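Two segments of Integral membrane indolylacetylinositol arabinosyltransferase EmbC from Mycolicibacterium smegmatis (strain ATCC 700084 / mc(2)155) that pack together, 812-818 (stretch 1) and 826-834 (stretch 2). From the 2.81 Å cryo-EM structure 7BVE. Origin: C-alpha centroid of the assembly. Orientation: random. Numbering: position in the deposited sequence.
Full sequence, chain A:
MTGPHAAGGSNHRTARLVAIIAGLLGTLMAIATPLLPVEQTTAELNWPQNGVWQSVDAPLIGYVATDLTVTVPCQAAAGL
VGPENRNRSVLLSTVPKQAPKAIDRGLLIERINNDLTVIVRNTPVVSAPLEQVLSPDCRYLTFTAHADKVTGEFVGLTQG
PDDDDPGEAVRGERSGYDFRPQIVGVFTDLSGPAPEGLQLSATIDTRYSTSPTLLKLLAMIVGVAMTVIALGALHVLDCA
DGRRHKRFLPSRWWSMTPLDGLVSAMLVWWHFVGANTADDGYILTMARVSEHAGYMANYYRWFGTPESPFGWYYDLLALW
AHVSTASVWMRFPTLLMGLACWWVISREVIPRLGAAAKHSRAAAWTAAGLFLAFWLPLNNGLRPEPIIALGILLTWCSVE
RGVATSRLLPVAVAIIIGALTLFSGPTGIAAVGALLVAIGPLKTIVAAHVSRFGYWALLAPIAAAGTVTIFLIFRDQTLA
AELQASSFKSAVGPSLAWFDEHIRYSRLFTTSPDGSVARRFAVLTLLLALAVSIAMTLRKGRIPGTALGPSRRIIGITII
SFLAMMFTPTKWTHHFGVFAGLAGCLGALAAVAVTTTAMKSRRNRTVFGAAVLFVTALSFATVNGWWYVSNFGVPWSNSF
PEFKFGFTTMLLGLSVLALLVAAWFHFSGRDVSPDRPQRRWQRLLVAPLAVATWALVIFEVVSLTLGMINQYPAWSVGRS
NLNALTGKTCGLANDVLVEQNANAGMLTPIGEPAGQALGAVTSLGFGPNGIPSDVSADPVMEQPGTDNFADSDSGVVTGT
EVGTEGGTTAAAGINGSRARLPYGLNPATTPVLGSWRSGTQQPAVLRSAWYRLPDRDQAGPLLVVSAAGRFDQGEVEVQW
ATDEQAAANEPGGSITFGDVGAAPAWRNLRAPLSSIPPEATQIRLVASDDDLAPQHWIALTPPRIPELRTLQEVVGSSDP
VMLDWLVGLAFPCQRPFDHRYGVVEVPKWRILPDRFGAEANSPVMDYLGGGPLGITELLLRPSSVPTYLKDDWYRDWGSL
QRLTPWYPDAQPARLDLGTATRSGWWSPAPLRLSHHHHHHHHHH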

# COMPACT_ATOMS: atom_id res chain seq x y z
N ALA A 812 46.38 -20.41 12.52
CA ALA A 812 46.70 -21.78 12.18
C ALA A 812 45.66 -22.71 12.79
O ALA A 812 45.14 -22.44 13.88
CB ALA A 812 48.10 -22.17 12.68
N GLY A 813 45.34 -23.79 12.07
CA GLY A 813 44.32 -24.72 12.49
C GLY A 813 44.83 -26.16 12.51
O GLY A 813 45.96 -26.45 12.12
N ILE A 814 43.96 -27.05 12.98
CA ILE A 814 44.30 -28.47 13.02
C ILE A 814 44.20 -29.08 11.63
O ILE A 814 44.79 -30.13 11.35
CB ILE A 814 43.43 -29.19 14.07
CG1 ILE A 814 43.98 -30.57 14.42
CG2 ILE A 814 41.98 -29.29 13.61
CD1 ILE A 814 43.34 -31.20 15.62
N ASN A 815 43.47 -28.42 10.73
CA ASN A 815 43.40 -28.81 9.33
C ASN A 815 44.28 -27.89 8.47
O ASN A 815 44.25 -27.94 7.24
CB ASN A 815 41.95 -28.77 8.86
CG ASN A 815 41.72 -29.58 7.62
OD1 ASN A 815 42.61 -30.30 7.16
ND2 ASN A 815 40.55 -29.43 7.03
N GLY A 816 45.07 -27.04 9.12
CA GLY A 816 45.72 -25.97 8.39
C GLY A 816 44.78 -24.86 7.99
O GLY A 816 45.09 -24.10 7.07
N SER A 817 43.65 -24.73 8.67
CA SER A 817 42.64 -23.76 8.33
C SER A 817 42.94 -22.41 8.98
O SER A 817 43.59 -22.32 10.02
CB SER A 817 41.26 -24.24 8.77
OG SER A 817 40.26 -23.30 8.43
N ARG A 818 42.44 -21.35 8.34
CA ARG A 818 42.58 -19.99 8.86
C ARG A 818 41.22 -19.31 9.00
O ARG A 818 41.16 -18.08 9.00
CB ARG A 818 43.50 -19.16 7.97
CG ARG A 818 44.93 -19.67 7.92
CD ARG A 818 45.80 -18.80 7.02
NE ARG A 818 45.97 -17.46 7.55
CZ ARG A 818 45.44 -16.37 7.01
NH1 ARG A 818 44.71 -16.46 5.91
NH2 ARG A 818 45.64 -15.18 7.57
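Stretch 2 (826-834) NPATTPVLG

Stretch 2 lies against stretch 1 as a largely irregular segment, with only a weakly bonded strand at about Leu833 and Gly834; stretch 1 has no regular helix or strand. The two segments run in the same general sense: Ile814 is nearest Ala828 (CA to CA, 5.2 Å) and Asn815 is nearest Pro831 (CA to CA, 5.0 Å). Stretch 2 opens with a turn in which Asn826 O accepts the amide of Thr830 (N to O, 3.1 Å) and, weakly, that of Thr829, before the chain extends from Thr830 onward.

Two hydrogen bonds join the segments. Near the turn, Ile814 N donates a weak bond to Pro827 O at 3.5 Å. Farther along, the t rotamer of Asn815 brings ND2 to 2.6 Å from Val832 O, a short bond that ties a side chain to the extended backbone.

Van der Waals contacts make up the rest, with one apolar side-chain pair, Ile814 and Pro831, among them. Ile814, the residue most covered by stretch 2, places CD1 3.4 Å from Ala828 O, while its CG2 lies 3.7 Å from Thr830 C and 4.1 Å from Pro831 CD. Asn815 CB meets Pro831 CB at 4.0 Å. Although its CA-to-CB bond points away, Leu833 curls back so that CD1 comes within 3.3 Å of Asn815 ND2. Ser817 OG approaches Val832 CB at 4.2 Å.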

# COMPACT_ATOMS: atom_id res chain seq x y z
N ASN A 826 36.50 -24.42 18.95
CA ASN A 826 37.95 -24.30 19.09
C ASN A 826 38.62 -24.60 17.75
O ASN A 826 38.45 -25.71 17.22
CB ASN A 826 38.44 -25.27 20.16
CG ASN A 826 39.83 -24.95 20.64
OD1 ASN A 826 40.44 -23.97 20.22
ND2 ASN A 826 40.35 -25.79 21.53
N PRO A 827 39.39 -23.66 17.18
CA PRO A 827 40.05 -23.94 15.90
C PRO A 827 41.17 -24.96 16.00
O PRO A 827 41.52 -25.57 14.98
CB PRO A 827 40.60 -22.57 15.48
CG PRO A 827 39.80 -21.59 16.25
CD PRO A 827 39.53 -22.25 17.56
N ALA A 828 41.73 -25.17 17.18
CA ALA A 828 42.81 -26.13 17.36
C ALA A 828 42.31 -27.57 17.49
O ALA A 828 43.14 -28.47 17.62
CB ALA A 828 43.64 -25.77 18.59
N THR A 829 41.00 -27.80 17.46
CA THR A 829 40.49 -29.16 17.62
C THR A 829 39.44 -29.48 16.56
O THR A 829 39.17 -30.66 16.30
CB THR A 829 39.91 -29.33 19.04
OG1 THR A 829 40.79 -28.71 19.98
CG2 THR A 829 39.81 -30.80 19.43
N THR A 830 38.89 -28.47 15.89
CA THR A 830 37.82 -28.67 14.92
C THR A 830 38.35 -28.48 13.51
O THR A 830 38.74 -27.36 13.14
CB THR A 830 36.66 -27.71 15.20
OG1 THR A 830 36.08 -28.02 16.47
CG2 THR A 830 35.59 -27.81 14.13
N PRO A 831 38.42 -29.54 12.70
CA PRO A 831 38.81 -29.38 11.30
C PRO A 831 37.67 -28.81 10.48
O PRO A 831 36.50 -28.99 10.78
CB PRO A 831 39.14 -30.81 10.86
CG PRO A 831 38.32 -31.65 11.75
CD PRO A 831 38.28 -30.96 13.07
N VAL A 832 38.04 -28.10 9.42
CA VAL A 832 37.08 -27.48 8.51
C VAL A 832 37.44 -27.88 7.09
O VAL A 832 38.61 -27.80 6.69
CB VAL A 832 37.06 -25.94 8.65
CG1 VAL A 832 36.10 -25.31 7.66
CG2 VAL A 832 36.68 -25.53 10.05
N LEU A 833 36.45 -28.33 6.33
CA LEU A 833 36.58 -28.53 4.90
C LEU A 833 35.64 -27.55 4.20
O LEU A 833 35.02 -26.70 4.82
CB LEU A 833 36.31 -29.98 4.51
CG LEU A 833 37.50 -30.94 4.51
CD1 LEU A 833 38.04 -31.25 5.88
CD2 LEU A 833 37.08 -32.23 3.87
N GLY A 834 35.56 -27.66 2.88
CA GLY A 834 34.79 -26.70 2.12
C GLY A 834 34.62 -27.13 0.69
O GLY A 834 35.16 -28.15 0.25